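PDB 3ESH: protein similar to metal-dependent hydrolase, which probably hydrolyses a substrate not yet identified, using bound metal ions as other members of the metallo-beta-lactamase superfamily do. Local coordinates for residues A64-G69 and F79-E84; I101-M106 and E172-I177; M109-A114 and T151-N156; N128-V133 and K163-E168. One frame throughout, in Å; residues are numbered along the deposited sequence.

Interaction 1: residues A64-G69 and F79-E84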
loop_
_atom_site.group_PDB
_atom_site.type_symbol
_atom_site.label_atom_id
_atom_site.label_comp_id
_atom_site.label_asym_id
_atom_site.label_seq_id
_atom_site.Cartn_x
_atom_site.Cartn_y
_atom_site.Cartn_z
ATOM N N ALA A 64 32.335 -6.210 3.495
ATOM C CA ALA A 64 33.502 -6.147 4.363
ATOM C C ALA A 64 33.877 -7.379 5.163
ATOM O O ALA A 64 34.703 -7.300 6.067
ATOM C CB ALA A 64 33.358 -4.959 5.295
ATOM N N GLY A 65 33.288 -8.519 4.849
ATOM C CA GLY A 65 33.630 -9.717 5.595
ATOM C C GLY A 65 33.275 -9.666 7.075
ATOM O O GLY A 65 32.507 -8.810 7.505
ATOM N N ILE A 66 33.842 -10.587 7.849
ATOM C CA ILE A 66 33.577 -10.682 9.274
ATOM C C ILE A 66 34.549 -9.924 10.168
ATOM O O ILE A 66 34.449 -9.986 11.396
ATOM C CB ILE A 66 33.545 -12.151 9.735
ATOM C CG1 ILE A 66 34.791 -12.881 9.213
ATOM C CG2 ILE A 66 32.242 -12.809 9.284
ATOM C CD1 ILE A 66 34.823 -14.371 9.538
ATOM N N GLY A 67 35.495 -9.220 9.558
ATOM C CA GLY A 67 36.454 -8.449 10.327
ATOM C C GLY A 67 37.438 -9.184 11.227
ATOM O O GLY A 67 37.637 -10.397 11.114
ATOM N N ASN A 68 38.044 -8.425 12.145
ATOM C CA ASN A 68 39.055 -8.940 13.080
ATOM C C ASN A 68 38.727 -8.520 14.499
ATOM O O ASN A 68 38.651 -7.336 14.795
ATOM C CB ASN A 68 40.423 -8.403 12.673
ATOM C CG ASN A 68 40.797 -8.814 11.273
ATOM O OD1 ASN A 68 41.234 -9.947 11.043
ATOM N ND2 ASN A 68 40.602 -7.909 10.315
ATOM N N GLY A 69 38.531 -9.500 15.374
ATOM C CA GLY A 69 38.182 -9.201 16.753
ATOM C C GLY A 69 36.749 -8.721 16.971
ATOM O O GLY A 69 36.392 -8.362 18.089
ATOM N N PHE A 79 29.134 -19.676 14.591
ATOM C CA PHE A 79 29.080 -19.348 13.167
ATOM C C PHE A 79 30.122 -20.052 12.299
ATOM O O PHE A 79 30.335 -19.677 11.148
ATOM C CB PHE A 79 29.189 -17.840 12.975
ATOM C CG PHE A 79 27.983 -17.089 13.437
ATOM C CD1 PHE A 79 26.731 -17.374 12.913
ATOM C CD2 PHE A 79 28.097 -16.083 14.393
ATOM C CE1 PHE A 79 25.606 -16.668 13.332
ATOM C CE2 PHE A 79 26.973 -15.374 14.819
ATOM C CZ PHE A 79 25.727 -15.669 14.285
ATOM N N GLY A 80 30.764 -21.066 12.869
ATOM C CA GLY A 80 31.749 -21.847 12.153
ATOM C C GLY A 80 32.855 -21.093 11.451
ATOM O O GLY A 80 33.231 -21.432 10.328
ATOM N N VAL A 81 33.389 -20.075 12.103
ATOM C CA VAL A 81 34.468 -19.304 11.518
ATOM C C VAL A 81 35.779 -20.090 11.653
ATOM O O VAL A 81 36.195 -20.424 12.761
ATOM C CB VAL A 81 34.618 -17.960 12.246
ATOM C CG1 VAL A 81 35.481 -17.022 11.438
ATOM C CG2 VAL A 81 33.257 -17.367 12.500
ATOM N N ASP A 82 36.424 -20.393 10.533
ATOM C CA ASP A 82 37.690 -21.120 10.582
ATOM C C ASP A 82 38.807 -20.113 10.762
ATOM O O ASP A 82 39.702 -20.299 11.587
ATOM C CB ASP A 82 37.917 -21.910 9.293
ATOM C CG ASP A 82 36.796 -22.870 9.005
ATOM O OD1 ASP A 82 36.438 -23.668 9.905
ATOM O OD2 ASP A 82 36.272 -22.827 7.872
ATOM N N GLU A 83 38.739 -19.046 9.971
ATOM C CA GLU A 83 39.721 -17.976 10.013
ATOM C C GLU A 83 38.966 -16.659 9.930
ATOM O O GLU A 83 37.900 -16.586 9.330
ATOM C CB GLU A 83 40.689 -18.082 8.823
ATOM C CG GLU A 83 40.014 -17.888 7.454
ATOM C CD GLU A 83 40.992 -17.922 6.281
ATOM O OE1 GLU A 83 41.860 -17.027 6.199
ATOM O OE2 GLU A 83 40.893 -18.844 5.437
ATOM N N GLU A 84 39.511 -15.624 10.552
ATOM C CA GLU A 84 38.895 -14.310 10.507
ATOM C C GLU A 84 39.429 -13.630 9.255
ATOM O O GLU A 84 40.202 -14.222 8.495
ATOM C CB GLU A 84 39.262 -13.494 11.748
ATOM C CG GLU A 84 38.478 -13.875 13.004
ATOM C CD GLU A 84 38.959 -13.138 14.249
ATOM O OE1 GLU A 84 40.030 -13.497 14.791
ATOM O OE2 GLU A 84 38.273 -12.191 14.682
HETATM O O HOH W 1 35.615 -10.636 13.762
#

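Interaction 2: residues I101-M106 and E172-I177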
loop_
_atom_site.group_PDB
_atom_site.type_symbol
_atom_site.label_atom_id
_atom_site.label_comp_id
_atom_site.label_asym_id
_atom_site.label_seq_id
_atom_site.Cartn_x
_atom_site.Cartn_y
_atom_site.Cartn_z
ATOM N N ILE A 101 40.941 2.968 -0.330
ATOM C CA ILE A 101 39.596 2.598 -0.721
ATOM C C ILE A 101 38.725 3.846 -0.721
ATOM O O ILE A 101 38.660 4.578 0.267
ATOM C CB ILE A 101 39.016 1.561 0.251
ATOM C CG1 ILE A 101 39.932 0.330 0.280
ATOM C CG2 ILE A 101 37.598 1.177 -0.166
ATOM C CD1 ILE A 101 40.135 -0.318 -1.082
ATOM N N ASP A 102 38.060 4.075 -1.847
ATOM C CA ASP A 102 37.201 5.230 -2.027
ATOM C C ASP A 102 35.737 4.965 -1.688
ATOM O O ASP A 102 35.062 5.806 -1.093
ATOM C CB ASP A 102 37.324 5.721 -3.466
ATOM C CG ASP A 102 38.733 6.171 -3.801
ATOM O OD1 ASP A 102 39.185 7.186 -3.218
ATOM O OD2 ASP A 102 39.390 5.505 -4.633
ATOM N N TYR A 103 35.235 3.799 -2.064
ATOM C CA TYR A 103 33.843 3.472 -1.779
ATOM C C TYR A 103 33.651 2.057 -1.247
ATOM O O TYR A 103 34.289 1.108 -1.718
ATOM C CB TYR A 103 32.990 3.611 -3.038
ATOM C CG TYR A 103 32.794 5.020 -3.553
ATOM C CD1 TYR A 103 31.790 5.844 -3.039
ATOM C CD2 TYR A 103 33.576 5.513 -4.598
ATOM C CE1 TYR A 103 31.563 7.120 -3.562
ATOM C CE2 TYR A 103 33.359 6.788 -5.124
ATOM C CZ TYR A 103 32.348 7.582 -4.602
ATOM O OH TYR A 103 32.110 8.816 -5.138
ATOM N N VAL A 104 32.784 1.931 -0.250
ATOM C CA VAL A 104 32.427 0.627 0.297
ATOM C C VAL A 104 30.934 0.580 -0.001
ATOM O O VAL A 104 30.154 1.324 0.607
ATOM C CB VAL A 104 32.665 0.520 1.833
ATOM C CG1 VAL A 104 32.072 -0.790 2.360
ATOM C CG2 VAL A 104 34.171 0.575 2.142
ATOM N N LEU A 105 30.546 -0.245 -0.976
ATOM C CA LEU A 105 29.140 -0.381 -1.367
ATOM C C LEU A 105 28.600 -1.614 -0.680
ATOM O O LEU A 105 29.187 -2.666 -0.803
ATOM C CB LEU A 105 29.031 -0.560 -2.871
ATOM C CG LEU A 105 29.924 0.330 -3.728
ATOM C CD1 LEU A 105 29.673 -0.043 -5.196
ATOM C CD2 LEU A 105 29.642 1.827 -3.469
HETATM N N MSE A 106 27.486 -1.493 0.038
HETATM C CA MSE A 106 26.919 -2.623 0.764
HETATM C C MSE A 106 25.645 -3.176 0.105
HETATM O O MSE A 106 24.752 -2.427 -0.252
HETATM C CB MSE A 106 26.591 -2.211 2.202
HETATM C CG MSE A 106 27.706 -1.567 2.976
HETATM SE SE MSE A 106 29.186 -2.805 3.309
HETATM C CE MSE A 106 28.218 -3.993 4.427
ATOM N N GLU A 172 24.454 5.456 -8.969
ATOM C CA GLU A 172 25.651 5.180 -9.749
ATOM C C GLU A 172 26.795 6.005 -9.150
ATOM O O GLU A 172 26.968 7.173 -9.488
ATOM C CB GLU A 172 25.407 5.557 -11.220
ATOM C CG GLU A 172 26.350 4.888 -12.225
ATOM C CD GLU A 172 25.982 5.173 -13.684
ATOM O OE1 GLU A 172 24.786 5.378 -13.975
ATOM O OE2 GLU A 172 26.891 5.171 -14.543
ATOM N N PRO A 173 27.582 5.402 -8.237
ATOM C CA PRO A 173 28.726 6.014 -7.545
ATOM C C PRO A 173 29.761 6.609 -8.501
ATOM O O PRO A 173 29.953 7.825 -8.552
ATOM C CB PRO A 173 29.306 4.854 -6.746
ATOM C CG PRO A 173 28.131 3.978 -6.510
ATOM C CD PRO A 173 27.444 3.992 -7.834
ATOM N N VAL A 174 30.440 5.731 -9.231
ATOM C CA VAL A 174 31.441 6.124 -10.220
ATOM C C VAL A 174 30.909 5.507 -11.517
ATOM O O VAL A 174 30.248 4.470 -11.478
ATOM C CB VAL A 174 32.835 5.543 -9.849
ATOM C CG1 VAL A 174 33.132 5.812 -8.370
ATOM C CG2 VAL A 174 32.887 4.062 -10.126
ATOM N N PRO A 175 31.173 6.126 -12.679
ATOM C CA PRO A 175 30.660 5.551 -13.928
ATOM C C PRO A 175 30.860 4.044 -14.070
ATOM O O PRO A 175 31.922 3.508 -13.728
ATOM C CB PRO A 175 31.407 6.349 -14.998
ATOM C CG PRO A 175 31.534 7.701 -14.357
ATOM C CD PRO A 175 31.992 7.319 -12.960
ATOM N N GLY A 176 29.831 3.364 -14.572
ATOM C CA GLY A 176 29.927 1.929 -14.765
ATOM C C GLY A 176 29.463 1.056 -13.602
ATOM O O GLY A 176 29.131 -0.121 -13.796
ATOM N N ILE A 177 29.444 1.614 -12.397
ATOM C CA ILE A 177 29.014 0.861 -11.226
ATOM C C ILE A 177 27.607 1.316 -10.850
ATOM O O ILE A 177 27.411 2.461 -10.459
ATOM C CB ILE A 177 29.940 1.110 -10.029
ATOM C CG1 ILE A 177 31.411 1.097 -10.472
ATOM C CG2 ILE A 177 29.698 0.056 -8.967
ATOM C CD1 ILE A 177 31.933 -0.240 -10.910
#

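Interaction 3: residues M109-A114 and T151-N156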
loop_
_atom_site.group_PDB
_atom_site.type_symbol
_atom_site.label_atom_id
_atom_site.label_comp_id
_atom_site.label_asym_id
_atom_site.label_seq_id
_atom_site.Cartn_x
_atom_site.Cartn_y
_atom_site.Cartn_z
HETATM N N MSE A 109 23.216 -4.975 5.275
HETATM C CA MSE A 109 23.962 -4.854 6.535
HETATM C C MSE A 109 23.996 -6.029 7.520
HETATM O O MSE A 109 24.296 -5.845 8.700
HETATM C CB MSE A 109 23.494 -3.598 7.274
HETATM C CG MSE A 109 23.784 -2.304 6.545
HETATM SE SE MSE A 109 25.706 -1.879 6.370
HETATM C CE MSE A 109 26.058 -1.828 8.272
ATOM N N HIS A 110 23.703 -7.232 7.036
ATOM C CA HIS A 110 23.758 -8.411 7.901
ATOM C C HIS A 110 25.213 -8.561 8.400
ATOM O O HIS A 110 26.146 -8.064 7.759
ATOM C CB HIS A 110 23.283 -9.637 7.116
ATOM C CG HIS A 110 21.803 -9.670 6.906
ATOM N ND1 HIS A 110 21.187 -10.587 6.083
ATOM C CD2 HIS A 110 20.812 -8.910 7.426
ATOM C CE1 HIS A 110 19.883 -10.389 6.109
ATOM N NE2 HIS A 110 19.628 -9.378 6.915
ATOM N N PHE A 111 25.410 -9.230 9.532
ATOM C CA PHE A 111 26.750 -9.355 10.100
ATOM C C PHE A 111 27.773 -10.017 9.179
ATOM O O PHE A 111 28.932 -9.607 9.141
ATOM C CB PHE A 111 26.708 -10.099 11.442
ATOM C CG PHE A 111 26.726 -11.594 11.308
ATOM C CD1 PHE A 111 25.546 -12.309 11.152
ATOM C CD2 PHE A 111 27.933 -12.288 11.327
ATOM C CE1 PHE A 111 25.565 -13.700 11.020
ATOM C CE2 PHE A 111 27.972 -13.673 11.197
ATOM C CZ PHE A 111 26.786 -14.384 11.043
ATOM N N ASP A 112 27.350 -11.035 8.439
ATOM C CA ASP A 112 28.260 -11.722 7.537
ATOM C C ASP A 112 28.812 -10.779 6.462
ATOM O O ASP A 112 29.762 -11.114 5.768
ATOM C CB ASP A 112 27.566 -12.943 6.896
ATOM C CG ASP A 112 26.163 -12.631 6.374
ATOM O OD1 ASP A 112 25.350 -12.061 7.139
ATOM O OD2 ASP A 112 25.863 -12.976 5.190
ATOM N N HIS A 113 28.236 -9.590 6.349
ATOM C CA HIS A 113 28.681 -8.616 5.349
ATOM C C HIS A 113 29.231 -7.311 5.934
ATOM O O HIS A 113 30.086 -6.675 5.327
ATOM C CB HIS A 113 27.529 -8.245 4.391
ATOM C CG HIS A 113 27.070 -9.371 3.505
ATOM N ND1 HIS A 113 26.539 -10.547 3.998
ATOM C CD2 HIS A 113 27.056 -9.493 2.159
ATOM C CE1 HIS A 113 26.222 -11.347 2.994
ATOM N NE2 HIS A 113 26.526 -10.733 1.866
ATOM N N ALA A 114 28.751 -6.925 7.114
ATOM C CA ALA A 114 29.161 -5.659 7.716
ATOM C C ALA A 114 30.071 -5.681 8.945
ATOM O O ALA A 114 30.575 -4.639 9.354
ATOM C CB ALA A 114 27.919 -4.844 8.023
ATOM N N THR A 151 20.982 -10.567 13.219
ATOM C CA THR A 151 22.088 -10.260 12.296
ATOM C C THR A 151 22.477 -8.780 12.222
ATOM O O THR A 151 23.593 -8.454 11.835
ATOM C CB THR A 151 21.848 -10.792 10.848
ATOM O OG1 THR A 151 20.540 -10.426 10.393
ATOM C CG2 THR A 151 21.994 -12.298 10.815
ATOM N N TYR A 152 21.567 -7.886 12.589
ATOM C CA TYR A 152 21.877 -6.460 12.613
ATOM C C TYR A 152 22.364 -6.181 14.027
ATOM O O TYR A 152 21.569 -6.191 14.958
ATOM C CB TYR A 152 20.644 -5.619 12.341
ATOM C CG TYR A 152 20.118 -5.734 10.928
ATOM C CD1 TYR A 152 20.971 -5.617 9.842
ATOM C CD2 TYR A 152 18.759 -5.887 10.679
ATOM C CE1 TYR A 152 20.485 -5.645 8.542
ATOM C CE2 TYR A 152 18.260 -5.905 9.377
ATOM C CZ TYR A 152 19.129 -5.789 8.316
ATOM O OH TYR A 152 18.659 -5.846 7.022
ATOM N N TRP A 153 23.665 -5.944 14.180
ATOM C CA TRP A 153 24.245 -5.717 15.498
ATOM C C TRP A 153 24.712 -4.300 15.740
ATOM O O TRP A 153 25.355 -3.712 14.868
ATOM C CB TRP A 153 25.453 -6.632 15.716
ATOM C CG TRP A 153 25.255 -8.085 15.380
ATOM C CD1 TRP A 153 24.082 -8.783 15.385
ATOM C CD2 TRP A 153 26.284 -9.039 15.118
ATOM N NE1 TRP A 153 24.320 -10.108 15.155
ATOM C CE2 TRP A 153 25.668 -10.296 14.989
ATOM C CE3 TRP A 153 27.679 -8.952 14.987
ATOM C CZ2 TRP A 153 26.393 -11.467 14.733
ATOM C CZ3 TRP A 153 28.398 -10.112 14.735
ATOM C CH2 TRP A 153 27.749 -11.354 14.611
ATOM N N ASP A 154 24.395 -3.771 16.927
ATOM C CA ASP A 154 24.811 -2.423 17.330
ATOM C C ASP A 154 26.329 -2.429 17.273
ATOM O O ASP A 154 26.969 -1.452 16.880
ATOM C CB ASP A 154 24.391 -2.133 18.780
ATOM C CG ASP A 154 22.905 -1.889 18.924
ATOM O OD1 ASP A 154 22.380 -2.026 20.049
ATOM O OD2 ASP A 154 22.263 -1.544 17.914
ATOM N N LYS A 155 26.885 -3.567 17.672
ATOM C CA LYS A 155 28.316 -3.777 17.701
ATOM C C LYS A 155 28.999 -3.451 16.369
ATOM O O LYS A 155 30.214 -3.294 16.316
ATOM C CB LYS A 155 28.582 -5.224 18.094
ATOM C CG LYS A 155 30.033 -5.580 18.242
ATOM C CD LYS A 155 30.192 -6.902 18.985
ATOM C CE LYS A 155 29.632 -8.077 18.207
ATOM N NZ LYS A 155 29.968 -9.345 18.902
ATOM N N ASN A 156 28.211 -3.338 15.304
ATOM C CA ASN A 156 28.722 -3.046 13.960
ATOM C C ASN A 156 28.580 -1.591 13.523
ATOM O O ASN A 156 28.808 -1.272 12.360
ATOM C CB ASN A 156 28.031 -3.942 12.916
ATOM C CG ASN A 156 28.488 -5.396 12.980
ATOM O OD1 ASN A 156 27.870 -6.267 12.383
ATOM N ND2 ASN A 156 29.577 -5.658 13.701
HETATM O O HOH W 2 25.244 -6.318 11.156
HETATM O O HOH W 3 31.053 -3.322 11.894
#

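Interaction 4: residues N128-V133 and K163-E168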
loop_
_atom_site.group_PDB
_atom_site.type_symbol
_atom_site.label_atom_id
_atom_site.label_comp_id
_atom_site.label_asym_id
_atom_site.label_seq_id
_atom_site.Cartn_x
_atom_site.Cartn_y
_atom_site.Cartn_z
ATOM N N ASN A 128 38.914 6.670 4.707
ATOM C CA ASN A 128 38.666 7.678 3.684
ATOM C C ASN A 128 37.551 7.293 2.720
ATOM O O ASN A 128 37.195 8.068 1.831
ATOM C CB ASN A 128 39.930 7.943 2.868
ATOM C CG ASN A 128 41.106 8.329 3.724
ATOM O OD1 ASN A 128 41.032 9.263 4.519
ATOM N ND2 ASN A 128 42.210 7.609 3.563
ATOM N N ALA A 129 36.986 6.105 2.906
ATOM C CA ALA A 129 35.935 5.628 2.017
ATOM C C ALA A 129 34.527 6.110 2.304
ATOM O O ALA A 129 34.105 6.214 3.460
ATOM C CB ALA A 129 35.939 4.097 1.975
ATOM N N ILE A 130 33.809 6.416 1.233
ATOM C CA ILE A 130 32.423 6.826 1.338
ATOM C C ILE A 130 31.656 5.501 1.416
ATOM O O ILE A 130 31.930 4.584 0.640
ATOM C CB ILE A 130 31.982 7.612 0.081
ATOM C CG1 ILE A 130 32.605 9.007 0.109
ATOM C CG2 ILE A 130 30.468 7.683 0.002
ATOM C CD1 ILE A 130 32.330 9.821 -1.133
ATOM N N HIS A 131 30.725 5.386 2.356
ATOM C CA HIS A 131 29.948 4.162 2.501
ATOM C C HIS A 131 28.521 4.344 1.992
ATOM O O HIS A 131 27.787 5.222 2.441
ATOM C CB HIS A 131 29.960 3.695 3.957
ATOM C CG HIS A 131 31.320 3.286 4.445
ATOM N ND1 HIS A 131 31.525 2.171 5.228
ATOM C CD2 HIS A 131 32.544 3.817 4.218
ATOM C CE1 HIS A 131 32.820 2.029 5.457
ATOM N NE2 HIS A 131 33.456 3.011 4.857
ATOM N N VAL A 132 28.140 3.497 1.041
ATOM C CA VAL A 132 26.819 3.557 0.415
ATOM C C VAL A 132 25.891 2.429 0.837
ATOM O O VAL A 132 26.231 1.245 0.709
ATOM C CB VAL A 132 26.985 3.543 -1.107
ATOM C CG1 VAL A 132 25.678 3.799 -1.792
ATOM C CG2 VAL A 132 28.005 4.587 -1.499
ATOM N N VAL A 133 24.720 2.799 1.344
ATOM C CA VAL A 133 23.723 1.825 1.777
ATOM C C VAL A 133 22.332 2.267 1.340
ATOM O O VAL A 133 22.043 3.456 1.249
ATOM C CB VAL A 133 23.695 1.657 3.328
ATOM C CG1 VAL A 133 22.793 0.501 3.712
ATOM C CG2 VAL A 133 25.104 1.448 3.866
ATOM N N LYS A 163 30.814 9.239 6.679
ATOM C CA LYS A 163 30.787 9.464 5.244
ATOM C C LYS A 163 29.742 8.575 4.575
ATOM O O LYS A 163 29.945 8.067 3.471
ATOM C CB LYS A 163 32.170 9.193 4.647
ATOM C CG LYS A 163 33.287 9.986 5.300
ATOM C CD LYS A 163 34.505 10.050 4.401
ATOM C CE LYS A 163 35.659 10.748 5.098
ATOM N NZ LYS A 163 36.097 10.006 6.328
ATOM N N LEU A 164 28.613 8.417 5.257
ATOM C CA LEU A 164 27.517 7.586 4.770
ATOM C C LEU A 164 26.620 8.300 3.763
ATOM O O LEU A 164 26.175 9.418 4.000
ATOM C CB LEU A 164 26.669 7.123 5.950
ATOM C CG LEU A 164 25.548 6.147 5.608
ATOM C CD1 LEU A 164 26.124 4.731 5.541
ATOM C CD2 LEU A 164 24.455 6.209 6.661
ATOM N N ILE A 165 26.372 7.654 2.629
ATOM C CA ILE A 165 25.492 8.205 1.600
ATOM C C ILE A 165 24.368 7.169 1.421
ATOM O O ILE A 165 24.641 5.971 1.317
ATOM C CB ILE A 165 26.228 8.406 0.246
ATOM C CG1 ILE A 165 27.256 9.528 0.366
ATOM C CG2 ILE A 165 25.227 8.735 -0.857
ATOM C CD1 ILE A 165 26.654 10.900 0.666
ATOM N N LEU A 166 23.121 7.631 1.399
ATOM C CA LEU A 166 21.980 6.750 1.250
ATOM C C LEU A 166 21.295 6.928 -0.088
ATOM O O LEU A 166 21.260 8.029 -0.635
ATOM C CB LEU A 166 20.955 7.009 2.351
ATOM C CG LEU A 166 21.478 6.795 3.762
ATOM C CD1 LEU A 166 20.540 7.403 4.761
ATOM C CD2 LEU A 166 21.671 5.323 4.003
ATOM N N PHE A 167 20.746 5.830 -0.602
ATOM C CA PHE A 167 20.020 5.850 -1.863
ATOM C C PHE A 167 18.722 5.038 -1.702
ATOM O O PHE A 167 18.629 4.132 -0.853
ATOM C CB PHE A 167 20.905 5.287 -2.992
ATOM C CG PHE A 167 20.931 3.784 -3.070
ATOM C CD1 PHE A 167 20.113 3.116 -3.960
ATOM C CD2 PHE A 167 21.754 3.047 -2.237
ATOM C CE1 PHE A 167 20.112 1.724 -4.026
ATOM C CE2 PHE A 167 21.769 1.665 -2.284
ATOM C CZ PHE A 167 20.944 0.997 -3.182
ATOM N N GLU A 168 17.719 5.374 -2.508
ATOM C CA GLU A 168 16.443 4.677 -2.436
ATOM C C GLU A 168 16.297 3.520 -3.419
ATOM O O GLU A 168 16.275 2.364 -3.002
ATOM C CB GLU A 168 15.287 5.674 -2.598
ATOM C CG GLU A 168 15.172 6.621 -1.406
ATOM C CD GLU A 168 14.005 7.600 -1.498
ATOM O OE1 GLU A 168 13.818 8.377 -0.529
ATOM O OE2 GLU A 168 13.288 7.596 -2.520
#

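Interaction 1: residues A64-G69 and F79-E84
Glu84 reaches across to the backbone of Gly69, where its OE2 accepts the N-H at 2.8 Å from N, nearly straight at 163°. The donor meets the oxygen on its syn side, 31° out of the carboxylate plane. CG lies anti to the carbonyl carbon (chi1 -78°) and the chain is extended beyond it. On the way the side chain passes Gly67, whose O comes within 3.6 Å of Glu84 CB. A water adds a second link: it donates to Ile66 O at 2.7 Å and to Glu84 OE2 at 3.2 Å.

The apolar half is a tip-to-tip meeting of Ile66 and Val81. CD1 of Ile66 stops 3.3 Å from CG1 of Val81, a tight methyl pair, and 3.8 Å from the carbonyl O of Glu83. Val81 follows directly on Gly80, which in its positive-phi conformation completes the Schellman motif ending helix 73-78. Nearby, Asp82 forms a salt bridge with Lys17, tying the same turn to strand 15-19.

The contact therefore joins the loop before helix 73-78, which follows strand 59-61, to the loop after that helix. One carboxylate oxygen receives both a backbone N-H and a water proton, an environment that would favour the charged form of Glu84.

Interaction 2: residues I101-M106 and E172-I177
Tyr103 and Pro173 mark the nearest approach of the two backbones, their CA atoms 8.1 Å apart, and no hydrogen bond passes between the segments. Strand 103-105 belongs to one mixed sheet, while residues 172-177 turn from strand 170-171 into strand 177-181 of the other; the contact thus lies between the two sheets of the metallo-beta-lactamase αββα sandwich. The turn is type II, from Val174 to Ile177, closed by Ile177 N donating to Val174 O at 3.1 Å. Gly176 N also makes a weak bond to OE2 of Glu172.

The contact is made almost wholly by side chains. Those of Tyr103 and Val174 pass one another running opposite ways, with CG1 of Val174 3.4 Å from CE2 of Tyr103 and 3.8 Å from CD2. Leu105 divides its two methyls between partners: CD2 goes to the proline, 4.0 Å from Pro173 CG, and CD1 turns to Ile177. Ile192 of strand 190-196 touches both Leu105 and Ile177, and Leu60 of strand 59-61 packs beside Tyr103 and Leu105. With CD1 of Leu105 anti to its CA (chi2 179°) and CG2 of Ile177 anti to its backbone N, those two methyls come to rest 3.8 Å apart.

Interaction 3: residues M109-A114 and T151-N156
The carbonyl oxygen of His110, the residue that packs its ring against Thr151 and Tyr152, accepts two backbone N-H groups, from His113 and from Ala114, with His110 at the N-cap of the short helix 111-114. OG1 of Thr151 lies over one face of the His110 imidazole, 3.3 Å from CD2. Tyr152 comes to the edge of that ring, its CE1 3.5 Å from His110 CD2, with the two planes at 53°. The hydroxyl of Tyr152 is bonded to Glu137, which also takes the N-H of Met109.

Phe111 fills the other half. Its CG sits between the backbone N and the carbonyl carbon (chi1 84°), and CB presses on the six-membered ring of Trp153, 3.4 Å from that ring's centroid in a CH-pi contact. The two aromatic planes are only 10° apart but displaced, so the rings barely overlap. In plane at the Phe111 edge is Thr151, CG2 to CD1 3.6 Å. Between the backbones a water lies 2.7 Å from Met109 O and 2.8 Å from Thr151 O.

His108, His110, Asp112 and His113 form the HxHxDH signature of the superfamily, and His110 with His185 and Asp206 faces a possible vacant metal site. If a metal binds there, Thr151 and Tyr152 would be second-shell neighbours and probably help to set the tilt of the His110 ring.

Interaction 4: residues N128-V133 and K163-E168
Val133 and Leu164 meet through their methyls on the sheet face they share with His131 and Leu166, CG2 of the valine 3.8 Å from CD1 of the leucine. Leu164 CG is anti to its backbone N (chi1 -175°), beside the carbonyl carbon, and from there its CD1 reaches both His131 O and the Val133 methyl. Trp138 of helix 135-142 covers Val133, Leu164 and Leu166.

On the reverse face the contacts are apolar: CG2 of Ile130 packs 3.7 Å from CG1 of Ile165, and CG1 of Val132 approaches CD2 of Phe167 at 4.0 Å, these two side chains crossing at about a right angle.

Between the faces run the parallel strands 130-133 and 164-167, their directions 26° apart. His131 and Val133 hydrogen-bond through both N and O to residues 163, 165 and 167. His131 N donates to Lys163 O at 3.0 Å from above the carbonyl plane, 41° out of it. Ile165 N donates to His131 O at 2.8 Å. Val133 N donates to Ile165 O at 3.2 Å, and Phe167 N then reaches Val133 O at 3.3 Å.

At the start of the strands, CB of Lys163 lies 3.7 Å from Ala129 O, while its NZ bonds to Glu127 O and Asn128 ND2 to Lys99 O. At the far end Glu168 makes a salt bridge with Arg231 of a second subunit; that subunit also packs on Ile130, Ile165 and Leu166 through other residues. This is a beta-alpha-beta unit, strand 130-134, helix 135-142 and strand 164-167, at the parallel end of one sheet of the metallo-beta-lactamase fold.

How the interactions relate
From the N terminus, interaction 1 comes first and closes a short loop around helix 73-78 before the others open. Interaction 2 then spans the longest loop, from strand 103-105 to the turn before strand 177-181, tying one sheet to the other. Interactions 3 and 4 are both nested inside it, and they cross, because their segments alternate along the chain. Strands 103-105 and 130-134 are neighbours, so interactions 2 and 4 share a sheet. Interaction 3 sits beyond the strand ends: Met106 touches Ala114, Met109 packs on Val133, and Phe79 of interaction 1 lies against Phe111, so residues 109-114 touch parts of all three other contacts.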